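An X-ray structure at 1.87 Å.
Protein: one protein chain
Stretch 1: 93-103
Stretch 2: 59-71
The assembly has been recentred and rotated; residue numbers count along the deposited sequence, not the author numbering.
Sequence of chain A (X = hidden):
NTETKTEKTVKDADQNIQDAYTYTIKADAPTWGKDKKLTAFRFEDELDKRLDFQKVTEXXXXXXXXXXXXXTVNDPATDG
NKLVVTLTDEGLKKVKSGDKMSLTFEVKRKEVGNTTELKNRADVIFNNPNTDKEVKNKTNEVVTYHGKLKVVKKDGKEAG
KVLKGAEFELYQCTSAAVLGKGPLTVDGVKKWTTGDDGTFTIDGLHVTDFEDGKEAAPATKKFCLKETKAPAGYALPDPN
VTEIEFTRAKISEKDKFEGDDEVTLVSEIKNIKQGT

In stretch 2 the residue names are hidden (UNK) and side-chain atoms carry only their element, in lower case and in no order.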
ATOM      1  N   LYS A  93      17.175 -29.373   0.783  1.00 26.75           N
ATOM      2  CA  LYS A  93      18.401 -29.915   0.178  1.00 27.36           C
ATOM      3  C   LYS A  93      19.214 -28.826  -0.538  1.00 32.59           C
ATOM      4  O   LYS A  93      20.431 -28.953  -0.644  1.00 33.82           O
ATOM      5  CB  LYS A  93      18.064 -31.022  -0.833  1.00 30.55           C
ATOM      6  CG  LYS A  93      17.679 -32.356  -0.222  1.00 48.10           C
ATOM      7  CD  LYS A  93      17.456 -33.408  -1.319  1.00 59.33           C
ATOM      8  CE  LYS A  93      16.712 -34.634  -0.833  1.00 70.14           C
ATOM      9  NZ  LYS A  93      15.249 -34.386  -0.679  1.00 78.47           N
ATOM     10  N   LYS A  94      18.546 -27.778  -1.052  1.00 27.44           N
ATOM     11  CA  LYS A  94      19.214 -26.703  -1.782  1.00 26.83           C
ATOM     12  C   LYS A  94      19.787 -25.646  -0.838  1.00 29.22           C
ATOM     13  O   LYS A  94      20.501 -24.749  -1.291  1.00 28.45           O
ATOM     14  CB  LYS A  94      18.245 -26.043  -2.787  1.00 27.73           C
ATOM     15  CG  LYS A  94      17.764 -26.970  -3.885  1.00 31.08           C
ATOM     16  CD  LYS A  94      17.000 -26.198  -4.951  1.00 34.12           C
ATOM     17  CE  LYS A  94      16.411 -27.118  -5.988  1.00 43.13           C
ATOM     18  NZ  LYS A  94      15.538 -26.369  -6.940  1.00 46.48           N
ATOM     19  N   VAL A  95      19.477 -25.734   0.464  1.00 25.06           N
ATOM     20  CA  VAL A  95      19.956 -24.733   1.428  1.00 24.97           C
ATOM     21  C   VAL A  95      21.354 -25.100   1.899  1.00 29.16           C
ATOM     22  O   VAL A  95      21.571 -26.220   2.350  1.00 28.30           O
ATOM     23  CB  VAL A  95      18.986 -24.519   2.625  1.00 28.01           C
ATOM     24  CG1 VAL A  95      19.468 -23.378   3.535  1.00 27.63           C
ATOM     25  CG2 VAL A  95      17.563 -24.243   2.129  1.00 27.45           C
ATOM     26  N   LYS A  96      22.296 -24.149   1.786  1.00 26.64           N
ATOM     27  CA  LYS A  96      23.681 -24.354   2.231  1.00 27.11           C
ATOM     28  C   LYS A  96      23.842 -23.718   3.602  1.00 28.35           C
ATOM     29  O   LYS A  96      23.158 -22.751   3.909  1.00 28.13           O
ATOM     30  CB  LYS A  96      24.719 -23.802   1.226  1.00 29.74           C
ATOM     31  CG  LYS A  96      24.496 -24.171  -0.257  1.00 39.43           C
ATOM     32  CD  LYS A  96      24.905 -25.601  -0.615  1.00 53.64           C
ATOM     33  CE  LYS A  96      24.271 -26.081  -1.906  1.00 61.95           C
ATOM     34  NZ  LYS A  96      23.283 -27.175  -1.668  1.00 61.09           N
ATOM     35  N   SER A  97      24.702 -24.294   4.443  1.00 25.38           N
ATOM     36  CA  SER A  97      24.972 -23.825   5.811  1.00 24.45           C
ATOM     37  C   SER A  97      25.198 -22.307   5.868  1.00 29.88           C
ATOM     38  O   SER A  97      25.985 -21.769   5.087  1.00 30.90           O
ATOM     39  CB  SER A  97      26.179 -24.561   6.386  1.00 27.62           C
ATOM     40  OG  SER A  97      26.652 -23.911   7.549  1.00 31.43           O
ATOM     41  N   GLY A  98      24.434 -21.638   6.730  1.00 26.59           N
ATOM     42  CA  GLY A  98      24.489 -20.188   6.924  1.00 26.73           C
ATOM     43  C   GLY A  98      23.983 -19.317   5.779  1.00 28.80           C
ATOM     44  O   GLY A  98      24.222 -18.109   5.785  1.00 28.23           O
ATOM     45  N   ASP A  99      23.302 -19.904   4.784  1.00 23.96           N
ATOM     46  CA  ASP A  99      22.765 -19.158   3.630  1.00 22.90           C
ATOM     47  C   ASP A  99      21.848 -18.010   4.033  1.00 24.88           C
ATOM     48  O   ASP A  99      21.083 -18.138   4.977  1.00 22.36           O
ATOM     49  CB  ASP A  99      21.949 -20.080   2.723  1.00 24.13           C
ATOM     50  CG  ASP A  99      22.696 -20.649   1.542  1.00 33.40           C
ATOM     51  OD1 ASP A  99      23.865 -20.234   1.319  1.00 34.63           O
ATOM     52  OD2 ASP A  99      22.105 -21.482   0.814  1.00 31.78           O
ATOM     53  N   LYS A 100      21.903 -16.912   3.285  1.00 23.38           N
ATOM     54  CA  LYS A 100      20.975 -15.820   3.483  1.00 23.26           C
ATOM     55  C   LYS A 100      19.683 -16.216   2.765  1.00 25.88           C
ATOM     56  O   LYS A 100      19.693 -16.431   1.544  1.00 26.04           O
ATOM     57  CB  LYS A 100      21.542 -14.493   2.969  1.00 25.62           C
ATOM     58  CG  LYS A 100      20.543 -13.305   2.987  1.00 45.94           C
ATOM     59  CD  LYS A 100      19.983 -12.935   4.366  1.00 53.06           C
ATOM     60  CE  LYS A 100      20.901 -12.045   5.178  1.00 65.31           C
ATOM     61  NZ  LYS A 100      20.335 -11.750   6.522  1.00 72.52           N
HETATM   62  N   MSE A 101      18.621 -16.421   3.540  1.00 19.83           N
HETATM   63  CA  MSE A 101      17.301 -16.803   3.042  1.00 17.98           C
HETATM   64  C   MSE A 101      16.536 -15.546   2.677  1.00 22.85           C
HETATM   65  O   MSE A 101      16.588 -14.543   3.406  1.00 23.45           O
HETATM   66  CB  MSE A 101      16.513 -17.598   4.101  1.00 19.54           C
HETATM   67  CG  MSE A 101      17.277 -18.783   4.653  1.00 25.58           C
HETATM   68 SE   MSE A 101      17.773 -20.004   3.255  1.00 32.11          SE
HETATM   69  CE  MSE A 101      16.015 -20.488   2.551  1.00 28.24           C
ATOM     70  N   SER A 102      15.757 -15.615   1.609  1.00 18.75           N
ATOM     71  CA  SER A 102      14.992 -14.454   1.206  1.00 17.49           C
ATOM     72  C   SER A 102      13.650 -14.871   0.682  1.00 19.49           C
ATOM     73  O   SER A 102      13.551 -15.841  -0.061  1.00 18.62           O
ATOM     74  CB  SER A 102      15.747 -13.657   0.144  1.00 20.86           C
ATOM     75  OG  SER A 102      15.099 -12.422  -0.117  1.00 32.23           O
ATOM     76  N   LEU A 103      12.616 -14.121   1.057  1.00 15.44           N
ATOM     77  CA  LEU A 103      11.269 -14.367   0.557  1.00 14.67           C
ATOM     78  C   LEU A 103      10.672 -13.057   0.121  1.00 15.96           C
ATOM     79  O   LEU A 103      10.575 -12.150   0.933  1.00 16.25           O
ATOM     80  CB  LEU A 103      10.356 -15.042   1.630  1.00 14.37           C
ATOM     81  CG  LEU A 103       8.825 -14.983   1.354  1.00 16.42           C
ATOM     82  CD1 LEU A 103       8.436 -15.863   0.143  1.00 15.22           C
ATOM     83  CD2 LEU A 103       7.997 -15.352   2.592  1.00 14.66           C
ATOM     84  N   UNK A  59      11.717 -16.997  -3.734  1.00 15.14           N
ATOM     85  CA  UNK A  59      12.286 -17.666  -2.565  1.00 14.31           C
ATOM     86  C   UNK A  59      13.739 -17.955  -2.943  1.00 19.16           C
ATOM     87  O   UNK A  59      13.977 -18.601  -3.963  1.00 18.69           O
ATOM     88  c   UNK A  59      12.193 -19.442  -0.799  1.00 17.44           C
ATOM     89  c   UNK A  59      10.065 -18.673  -1.828  1.00 17.10           C
ATOM     90  c   UNK A  59      11.548 -18.941  -2.076  1.00 17.07           C
ATOM     91  N   UNK A  60      14.696 -17.443  -2.167  1.00 17.19           N
ATOM     92  CA  UNK A  60      16.123 -17.645  -2.442  1.00 17.72           C
ATOM     93  C   UNK A  60      16.863 -18.196  -1.236  1.00 21.50           C
ATOM     94  O   UNK A  60      16.596 -17.777  -0.110  1.00 20.82           O
ATOM     95  c   UNK A  60      17.449 -14.568  -4.465  1.00 51.81           C
ATOM     96  c   UNK A  60      16.760 -15.921  -4.268  1.00 43.85           C
ATOM     97  c   UNK A  60      18.864 -14.676  -4.970  1.00 61.54           C
ATOM     98  n   UNK A  60      19.421 -13.343  -5.313  1.00 70.64           N
ATOM     99  c   UNK A  60      16.786 -16.302  -2.810  1.00 20.80           C
ATOM    100  N   UNK A  61      17.822 -19.088  -1.479  1.00 19.68           N
ATOM    101  CA  UNK A  61      18.760 -19.610  -0.465  1.00 20.16           C
ATOM    102  C   UNK A  61      20.130 -19.202  -0.988  1.00 26.52           C
ATOM    103  O   UNK A  61      20.594 -19.782  -1.977  1.00 25.77           O
ATOM    104  c   UNK A  61      18.631 -21.123  -0.316  1.00 20.67           C
ATOM    105  N   UNK A  62      20.664 -18.102  -0.453  1.00 24.25           N
ATOM    106  CA  UNK A  62      21.901 -17.504  -0.945  1.00 24.47           C
ATOM    107  C   UNK A  62      21.627 -16.932  -2.323  1.00 29.50           C
ATOM    108  O   UNK A  62      20.733 -16.093  -2.485  1.00 27.77           O
ATOM    109  N   UNK A  63      22.324 -17.443  -3.337  1.00 27.91           N
ATOM    110  CA  UNK A  63      22.095 -17.028  -4.722  1.00 28.73           C
ATOM    111  C   UNK A  63      21.189 -18.011  -5.444  1.00 29.23           C
ATOM    112  O   UNK A  63      20.831 -17.758  -6.590  1.00 30.98           O
ATOM    113  o   UNK A  63      23.676 -14.546  -5.066  1.00 53.34           O
ATOM    114  c   UNK A  63      24.228 -15.677  -5.014  1.00 50.18           C
ATOM    115  c   UNK A  63      23.436 -16.885  -5.471  1.00 32.30           C
ATOM    116  o   UNK A  63      25.389 -15.856  -4.593  1.00 56.08           O
ATOM    117  N   UNK A  64      20.822 -19.139  -4.793  1.00 23.11           N
ATOM    118  CA  UNK A  64      19.963 -20.135  -5.428  1.00 22.52           C
ATOM    119  C   UNK A  64      18.498 -19.669  -5.409  1.00 24.98           C
ATOM    120  O   UNK A  64      17.915 -19.540  -4.339  1.00 22.23           O
ATOM    121  o   UNK A  64      21.485 -21.838  -4.631  1.00 35.04           O
ATOM    122  c   UNK A  64      19.339 -22.620  -5.441  1.00 21.63           C
ATOM    123  c   UNK A  64      20.108 -21.508  -4.736  1.00 28.45           C
ATOM    124  N   UNK A  65      17.892 -19.529  -6.585  1.00 22.97           N
ATOM    125  CA  UNK A  65      16.484 -19.172  -6.686  1.00 22.28           C
ATOM    126  C   UNK A  65      15.693 -20.473  -6.598  1.00 24.98           C
ATOM    127  O   UNK A  65      15.859 -21.346  -7.445  1.00 25.16           O
ATOM    128  c   UNK A  65      14.669 -18.122  -8.098  1.00 25.54           C
ATOM    129  c   UNK A  65      16.169 -18.355  -7.960  1.00 26.24           C
ATOM    130  c   UNK A  65      16.927 -17.022  -7.946  1.00 26.68           C
ATOM    131  N   UNK A  66      14.839 -20.611  -5.569  1.00 19.76           N
ATOM    132  CA  UNK A  66      14.064 -21.845  -5.398  1.00 18.97           C
ATOM    133  C   UNK A  66      12.891 -21.909  -6.358  1.00 24.31           C
ATOM    134  O   UNK A  66      12.419 -20.872  -6.824  1.00 26.50           O
ATOM    135  c   UNK A  66      13.564 -21.995  -3.940  1.00 19.22           C
ATOM    136  c   UNK A  66      14.604 -22.115  -2.822  1.00 24.38           C
ATOM    137  c   UNK A  66      15.760 -23.033  -3.200  1.00 25.61           C
ATOM    138  c   UNK A  66      13.968 -22.629  -1.541  1.00 25.61           C
ATOM    139  N   UNK A  67      12.465 -23.122  -6.685  1.00 20.96           N
ATOM    140  CA  UNK A  67      11.299 -23.351  -7.526  1.00 20.52           C
ATOM    141  C   UNK A  67      10.086 -23.677  -6.669  1.00 22.82           C
ATOM    142  O   UNK A  67      10.218 -23.886  -5.462  1.00 19.21           O
ATOM    143  N   UNK A  68       8.896 -23.768  -7.277  1.00 19.36           N
ATOM    144  CA  UNK A  68       7.672 -24.060  -6.512  1.00 19.12           C
ATOM    145  C   UNK A  68       7.654 -25.476  -5.900  1.00 22.34           C
ATOM    146  O   UNK A  68       6.907 -25.682  -4.966  1.00 23.66           O
ATOM    147  c   UNK A  68       6.322 -22.340  -7.810  1.00 22.08           C
ATOM    148  o   UNK A  68       6.443 -24.721  -8.438  1.00 20.10           O
ATOM    149  c   UNK A  68       6.422 -23.805  -7.342  1.00 21.31           C
ATOM    150  N   UNK A  69       8.529 -26.409  -6.327  1.00 16.92           N
ATOM    151  CA  UNK A  69       8.604 -27.716  -5.671  1.00 17.12           C
ATOM    152  C   UNK A  69       9.428 -27.627  -4.380  1.00 20.11           C
ATOM    153  O   UNK A  69       9.384 -28.549  -3.562  1.00 18.62           O
ATOM    154  c   UNK A  69       9.223 -28.763  -6.598  1.00 20.28           C
ATOM    155  o   UNK A  69       8.317 -29.034  -7.656  1.00 25.34           O
ATOM    156  N   UNK A  70      10.165 -26.510  -4.201  1.00 18.23           N
ATOM    157  CA  UNK A  70      11.071 -26.301  -3.071  1.00 17.12           C
ATOM    158  C   UNK A  70      10.383 -25.718  -1.841  1.00 20.38           C
ATOM    159  O   UNK A  70      10.997 -25.665  -0.769  1.00 21.22           O
ATOM    160  c   UNK A  70      13.135 -26.051  -4.548  1.00 23.71           C
ATOM    161  c   UNK A  70      12.249 -25.418  -3.488  1.00 18.38           C
ATOM    162  o   UNK A  70      13.330 -27.288  -4.505  1.00 23.09           O
ATOM    163  o   UNK A  70      13.663 -25.310  -5.390  1.00 26.12           O
ATOM    164  N   UNK A  71       9.118 -25.305  -1.969  1.00 15.95           N
ATOM    165  CA  UNK A  71       8.394 -24.744  -0.844  1.00 15.19           C
ATOM    166  C   UNK A  71       6.884 -24.948  -1.015  1.00 18.88           C
ATOM    167  O   UNK A  71       6.409 -25.187  -2.125  1.00 17.84           O
ATOM    168  c   UNK A  71       7.076 -21.795  -1.953  1.00 17.63           C
ATOM    169  c   UNK A  71       7.674 -20.717  -4.022  1.00 22.03           C
ATOM    170  o   UNK A  71       7.329 -19.906  -5.077  1.00 21.53           O
ATOM    171  c   UNK A  71       9.282 -22.067  -2.836  1.00 15.96           C
ATOM    172  c   UNK A  71       8.949 -21.260  -3.931  1.00 16.29           C
ATOM    173  c   UNK A  71       6.729 -20.994  -3.045  1.00 17.62           C
ATOM    174  c   UNK A  71       8.719 -23.238  -0.654  1.00 15.47           C
ATOM    175  c   UNK A  71       8.350 -22.357  -1.840  1.00 15.73           C
TER
HETATM  176  O   HOH W   1      19.425 -14.748  -0.599  1.00 24.58           O
HETATM  177  O   HOH W   2      16.558 -23.951  -7.677  1.00 36.29           O

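Position 59 carries three carbons, the first bearing the other two. One of the outer carbons lies 3.8 Å from Leu 103 CD1, on the sheet face that Leu 103 shares; a short, beta-branched apolar group identifies Val 59. Its CA approaches Ser 102 O at 3.3 Å in a CA-H...O contact.

Position 60 has four carbons in a row ending in nitrogen, hence Lys 60. Its CB sits 4.1 Å from Ser 102 CB on the opposite face, while the chain end leads away. The backbone makes a reciprocal pair, Lys 60 N to Ser 102 O and Ser 102 N to Lys 60 O, both 2.9 Å.

Position 61 has a single carbon, 3.8 Å from Met 101 SE, 4.1 Å from Val 95 CG2 and 3.7 Å from Asp 99 OD2. It is Ala 61, closely surrounded by stretch 1.

Position 62 has no side-chain atoms, and phi is 69°. An ideal CB would lie 3.0 Å from Asp 99 OD1, a clash, so Gly 62 fits on both counts. Gly 62 N donates to Lys 100 O at 2.8 Å, and a water bridges Gly 62 O and Lys 100 O.

Position 63 shows two carbons, the second carrying two oxygens, and points away from stretch 1. Two oxygens on the second carbon make a carboxylate, so this is Asp 63.

Position 64 has one carbon bearing an oxygen and a carbon, the latter 4.3 Å from Lys 94 CD: Thr 64, which closes a type II' turn begun at Ala 61.

Position 65, a carbon with two carbons, points away and is Val 65.

Position 66 has four carbons forked at the second, one tip 3.8 Å from Lys 94 CD: Leu 66.

Position 67 lacks a side chain, although a CB would fit; it is Gly 67.

Position 68, a carbon bearing oxygen and carbon, is Thr 68, and position 69, a carbon then an oxygen, is Ser 69; neither touches stretch 1.

Position 70 has two carbons and two terminal oxygens, one 2.7 Å from Lys 94 NZ. The two oxygens identify Asp 70; its OD2 forms the 2.7 Å salt bridge with Lys 94 NZ and also accepts from Gly 67 N at 2.8 Å.

Position 71, a carbon then a six-carbon ring bearing oxygen, is Tyr 71, out of reach.

The contact joins two parts. Antiparallel strands pair through three backbone hydrogen bonds, with apolar packing on the Met 101 and Leu 103 face. Beyond the turn, Lys 94 extends along Leu 66 to its salt bridge with Asp 70, anchoring the loop.

Stretch 2 59-71: VKAGDTVLGTSDY
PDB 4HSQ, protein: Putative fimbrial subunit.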